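PDB 6M2D: mitochondrial ubiquitin ligase activator of NFKB 1 from Homo sapiens, which acts as a weak E3 ligase of the mitochondrial outer membrane, promoting ubiquitin transfer from an E2 enzyme to substrates such as AKT1 through its RING domain. Local coordinates for residues Phe14-Cys26 with Cys41-Leu54. Numbering follows the deposited sequence.
Sequences FKSCVFLECGHVC and CPICRQAITRVIPL. With ZN (zinc ion), chain H; SO4 (sulfate ion), chain I; SO4 (sulfate ion), chain J.
Phe19 lays one face of its ring under Ile48, whose CD1 sits over the centre, 3.6 Å from the ring centroid, in a CH-pi contact. Pro42 CD meets the ring edge at CE2, with Cys41 SG also near the ring plane. Val51 lies alongside, its CG2 3.7 Å from Phe19 CE1. With an alanine in place of Phe19, Ile48, Pro42 and Val51 would probably lose their common partner, opening a gap near Cys41 of the zinc site. The zinc ion is bound by Cys22, Cys41 and Cys44 through SG and by His24 through ND1 (2.1 Å). The bond to zinc sets the His24 ring, and Ile43 CG2 lies over one face, probably limiting its rotation further. Strands 17-20 and 50-53 pair antiparallel; Val18 N is 2.8 Å from Ile52 O. Thr49 and Arg50 both face Leu20, a classic beta bulge. Leu20 O accepts from Thr49 N and from OG1, which chi1 of 47° brings to 2.8 Å, above the carbonyl plane. Helix 29-34 packs Tyr32 against Ile48 and Val51. The ligand pairs Cys22/His24 and Cys41/Cys44 alternate along the chain with Cys7/Cys10 and Cys28/Cys31 of the other zinc, the cross-brace of a RING finger, here the RING domain of a longer protein.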
# COMPACT_ATOMS: atom_id res chain seq x y z
N PHE A 14 -2.69 6.91 7.38
CA PHE A 14 -1.25 6.76 7.26
C PHE A 14 -0.92 5.46 6.54
O PHE A 14 -1.67 4.48 6.60
CB PHE A 14 -0.60 6.74 8.64
CG PHE A 14 -0.79 8.01 9.44
CD1 PHE A 14 -0.52 9.25 8.88
CD2 PHE A 14 -1.25 7.95 10.75
CE1 PHE A 14 -0.69 10.42 9.61
CE2 PHE A 14 -1.42 9.11 11.49
CZ PHE A 14 -1.13 10.35 10.92
N LYS A 15 0.21 5.47 5.85
CA LYS A 15 0.73 4.25 5.23
C LYS A 15 0.97 3.18 6.29
O LYS A 15 1.48 3.45 7.37
CB LYS A 15 2.03 4.55 4.48
CG LYS A 15 1.92 5.67 3.43
CD LYS A 15 3.29 6.00 2.86
CE LYS A 15 3.20 7.09 1.79
NZ LYS A 15 4.48 7.29 1.07
N SER A 16 0.60 1.95 5.97
CA SER A 16 0.65 0.90 6.97
C SER A 16 0.98 -0.47 6.39
O SER A 16 1.11 -1.42 7.17
CB SER A 16 -0.70 0.85 7.73
OG SER A 16 -1.70 0.19 6.97
N CYS A 17 1.18 -0.59 5.08
CA CYS A 17 1.39 -1.86 4.40
C CYS A 17 2.70 -1.84 3.63
O CYS A 17 3.12 -0.80 3.10
CB CYS A 17 0.25 -2.14 3.40
SG CYS A 17 -1.39 -2.24 4.11
N VAL A 18 3.36 -2.99 3.58
CA VAL A 18 4.44 -3.25 2.64
C VAL A 18 3.91 -4.20 1.57
O VAL A 18 3.36 -5.26 1.90
CB VAL A 18 5.68 -3.86 3.32
CG1 VAL A 18 6.83 -3.98 2.31
CG2 VAL A 18 6.10 -3.02 4.53
N PHE A 19 4.07 -3.83 0.31
CA PHE A 19 3.64 -4.66 -0.80
C PHE A 19 4.81 -5.51 -1.28
O PHE A 19 5.92 -5.00 -1.48
CB PHE A 19 3.10 -3.80 -1.95
CG PHE A 19 1.76 -3.15 -1.66
CD1 PHE A 19 0.92 -3.67 -0.70
CD2 PHE A 19 1.36 -2.03 -2.36
CE1 PHE A 19 -0.31 -3.08 -0.43
CE2 PHE A 19 0.14 -1.43 -2.09
CZ PHE A 19 -0.70 -1.95 -1.13
N LEU A 20 4.57 -6.80 -1.44
CA LEU A 20 5.55 -7.73 -2.00
C LEU A 20 5.09 -8.17 -3.38
O LEU A 20 3.90 -8.44 -3.58
CB LEU A 20 5.72 -8.95 -1.07
CG LEU A 20 6.20 -8.63 0.34
CD1 LEU A 20 6.62 -9.90 1.06
CD2 LEU A 20 7.35 -7.64 0.27
N GLU A 21 6.02 -8.27 -4.33
CA GLU A 21 7.45 -8.25 -4.09
C GLU A 21 8.09 -6.89 -4.31
O GLU A 21 9.28 -6.73 -4.05
CB GLU A 21 8.15 -9.26 -5.00
CG GLU A 21 7.64 -10.67 -4.89
CD GLU A 21 7.86 -11.27 -3.51
OE1 GLU A 21 8.83 -10.86 -2.83
OE2 GLU A 21 7.06 -12.15 -3.10
N CYS A 22 7.33 -5.92 -4.80
CA CYS A 22 7.96 -4.67 -5.19
C CYS A 22 8.57 -3.94 -4.00
O CYS A 22 9.51 -3.15 -4.17
CB CYS A 22 6.95 -3.79 -5.93
SG CYS A 22 5.66 -3.19 -4.86
N GLY A 23 8.07 -4.18 -2.79
CA GLY A 23 8.63 -3.58 -1.59
C GLY A 23 8.10 -2.21 -1.23
O GLY A 23 8.54 -1.63 -0.23
N HIS A 24 7.16 -1.67 -1.99
CA HIS A 24 6.75 -0.29 -1.77
C HIS A 24 5.82 -0.17 -0.57
O HIS A 24 4.97 -1.03 -0.33
CB HIS A 24 6.09 0.27 -3.04
CG HIS A 24 7.07 0.55 -4.13
ND1 HIS A 24 6.94 0.05 -5.40
CD2 HIS A 24 8.22 1.26 -4.12
CE1 HIS A 24 7.96 0.46 -6.14
NE2 HIS A 24 8.76 1.19 -5.38
N VAL A 25 6.00 0.91 0.19
CA VAL A 25 5.16 1.27 1.32
C VAL A 25 4.36 2.49 0.89
O VAL A 25 4.85 3.62 0.97
CB VAL A 25 5.99 1.58 2.58
CG1 VAL A 25 5.08 2.04 3.72
CG2 VAL A 25 6.83 0.38 2.98
N CYS A 26 3.14 2.28 0.41
CA CYS A 26 2.38 3.42 -0.09
C CYS A 26 0.92 3.45 0.34
O CYS A 26 0.25 4.44 0.03
CB CYS A 26 2.40 3.47 -1.63
SG CYS A 26 1.80 1.95 -2.41
N CYS A 41 0.29 -2.46 -7.45
CA CYS A 41 0.85 -1.44 -6.58
C CYS A 41 0.57 -0.06 -7.14
O CYS A 41 0.85 0.20 -8.32
CB CYS A 41 2.36 -1.65 -6.42
SG CYS A 41 3.20 -0.30 -5.55
N PRO A 42 0.02 0.87 -6.35
CA PRO A 42 -0.22 2.23 -6.86
C PRO A 42 1.05 2.93 -7.35
O PRO A 42 0.96 3.80 -8.22
CB PRO A 42 -0.83 2.96 -5.66
CG PRO A 42 -1.47 1.85 -4.84
CD PRO A 42 -0.56 0.66 -5.01
N ILE A 43 2.22 2.55 -6.84
CA ILE A 43 3.45 3.25 -7.20
C ILE A 43 4.03 2.71 -8.50
O ILE A 43 4.32 3.47 -9.43
CB ILE A 43 4.50 3.14 -6.08
CG1 ILE A 43 3.97 3.75 -4.79
CG2 ILE A 43 5.80 3.80 -6.53
CD1 ILE A 43 3.58 5.18 -4.93
N CYS A 44 4.23 1.40 -8.58
CA CYS A 44 4.98 0.82 -9.67
C CYS A 44 4.13 -0.03 -10.60
O CYS A 44 4.62 -0.44 -11.66
CB CYS A 44 6.15 -0.01 -9.12
SG CYS A 44 5.66 -1.55 -8.37
N ARG A 45 2.87 -0.28 -10.24
CA ARG A 45 1.87 -1.04 -10.99
C ARG A 45 2.18 -2.53 -11.08
O ARG A 45 1.52 -3.25 -11.85
CB ARG A 45 1.66 -0.50 -12.41
CG ARG A 45 1.35 0.98 -12.49
CD ARG A 45 0.02 1.35 -11.84
NE ARG A 45 -1.13 0.74 -12.50
CZ ARG A 45 -2.31 0.55 -11.90
NH1 ARG A 45 -2.49 0.94 -10.65
NH2 ARG A 45 -3.30 -0.03 -12.56
N GLN A 46 3.14 -3.03 -10.32
CA GLN A 46 3.36 -4.47 -10.25
C GLN A 46 2.23 -5.14 -9.48
O GLN A 46 1.63 -4.56 -8.57
CB GLN A 46 4.68 -4.79 -9.55
CG GLN A 46 5.82 -5.09 -10.47
CD GLN A 46 7.09 -5.35 -9.69
OE1 GLN A 46 7.87 -4.43 -9.43
NE2 GLN A 46 7.30 -6.60 -9.29
N ALA A 47 1.96 -6.39 -9.85
CA ALA A 47 1.02 -7.19 -9.09
C ALA A 47 1.49 -7.32 -7.64
O ALA A 47 2.68 -7.48 -7.36
CB ALA A 47 0.88 -8.57 -9.73
N ILE A 48 0.55 -7.21 -6.72
CA ILE A 48 0.83 -7.39 -5.30
C ILE A 48 0.57 -8.85 -4.98
O ILE A 48 -0.58 -9.30 -4.98
CB ILE A 48 -0.03 -6.47 -4.42
CG1 ILE A 48 0.11 -5.01 -4.84
CG2 ILE A 48 0.30 -6.66 -2.94
CD1 ILE A 48 -0.95 -4.12 -4.24
N THR A 49 1.63 -9.61 -4.71
CA THR A 49 1.46 -11.01 -4.36
C THR A 49 1.15 -11.21 -2.88
O THR A 49 0.50 -12.19 -2.51
CB THR A 49 2.71 -11.81 -4.74
OG1 THR A 49 3.87 -11.11 -4.28
CG2 THR A 49 2.81 -11.98 -6.25
N ARG A 50 1.59 -10.29 -2.03
CA ARG A 50 1.40 -10.45 -0.59
C ARG A 50 1.50 -9.09 0.08
O ARG A 50 2.26 -8.22 -0.36
CB ARG A 50 2.45 -11.41 -0.02
CG ARG A 50 2.40 -11.57 1.47
CD ARG A 50 2.56 -13.02 1.90
NE ARG A 50 2.54 -13.08 3.35
CZ ARG A 50 3.61 -13.34 4.10
NH1 ARG A 50 4.78 -13.60 3.53
NH2 ARG A 50 3.49 -13.35 5.42
N VAL A 51 0.71 -8.90 1.14
CA VAL A 51 0.77 -7.70 1.96
C VAL A 51 1.28 -8.08 3.34
O VAL A 51 0.81 -9.05 3.94
CB VAL A 51 -0.59 -7.00 2.06
CG1 VAL A 51 -0.50 -5.81 2.98
CG2 VAL A 51 -1.03 -6.55 0.69
N ILE A 52 2.24 -7.31 3.85
CA ILE A 52 2.67 -7.48 5.24
C ILE A 52 2.63 -6.13 5.94
O ILE A 52 2.80 -5.08 5.30
CB ILE A 52 4.06 -8.13 5.32
CG1 ILE A 52 5.13 -7.20 4.76
CG2 ILE A 52 4.08 -9.47 4.57
CD1 ILE A 52 6.50 -7.80 4.85
N PRO A 53 2.40 -6.10 7.26
CA PRO A 53 2.32 -4.82 7.96
C PRO A 53 3.65 -4.10 8.01
O PRO A 53 4.71 -4.71 8.21
CB PRO A 53 1.85 -5.21 9.37
CG PRO A 53 2.34 -6.63 9.52
CD PRO A 53 2.15 -7.24 8.16
N LEU A 54 3.58 -2.78 7.86
CA LEU A 54 4.75 -1.95 8.13
C LEU A 54 5.17 -2.05 9.59
O LEU A 54 6.36 -2.05 9.90
CB LEU A 54 4.45 -0.51 7.75
CG LEU A 54 5.54 0.46 8.17
CD1 LEU A 54 6.75 0.27 7.28
CD2 LEU A 54 4.99 1.86 8.07
ZN ZN H . 5.31 -1.10 -6.01
S SO4 I . 3.79 -7.15 -13.31
O1 SO4 I . 4.10 -5.72 -13.39
O2 SO4 I . 3.66 -7.55 -11.91
O3 SO4 I . 2.52 -7.43 -14.00
O4 SO4 I . 4.87 -7.90 -13.93
S SO4 J . -3.44 -1.50 -15.99
O1 SO4 J . -2.97 -0.11 -15.88
O2 SO4 J . -3.33 -2.17 -14.69
O3 SO4 J . -4.84 -1.51 -16.41
O4 SO4 J . -2.61 -2.19 -16.98
O HOH W 1 4.90 -9.19 -6.75
O HOH W 2 4.37 -5.91 -5.76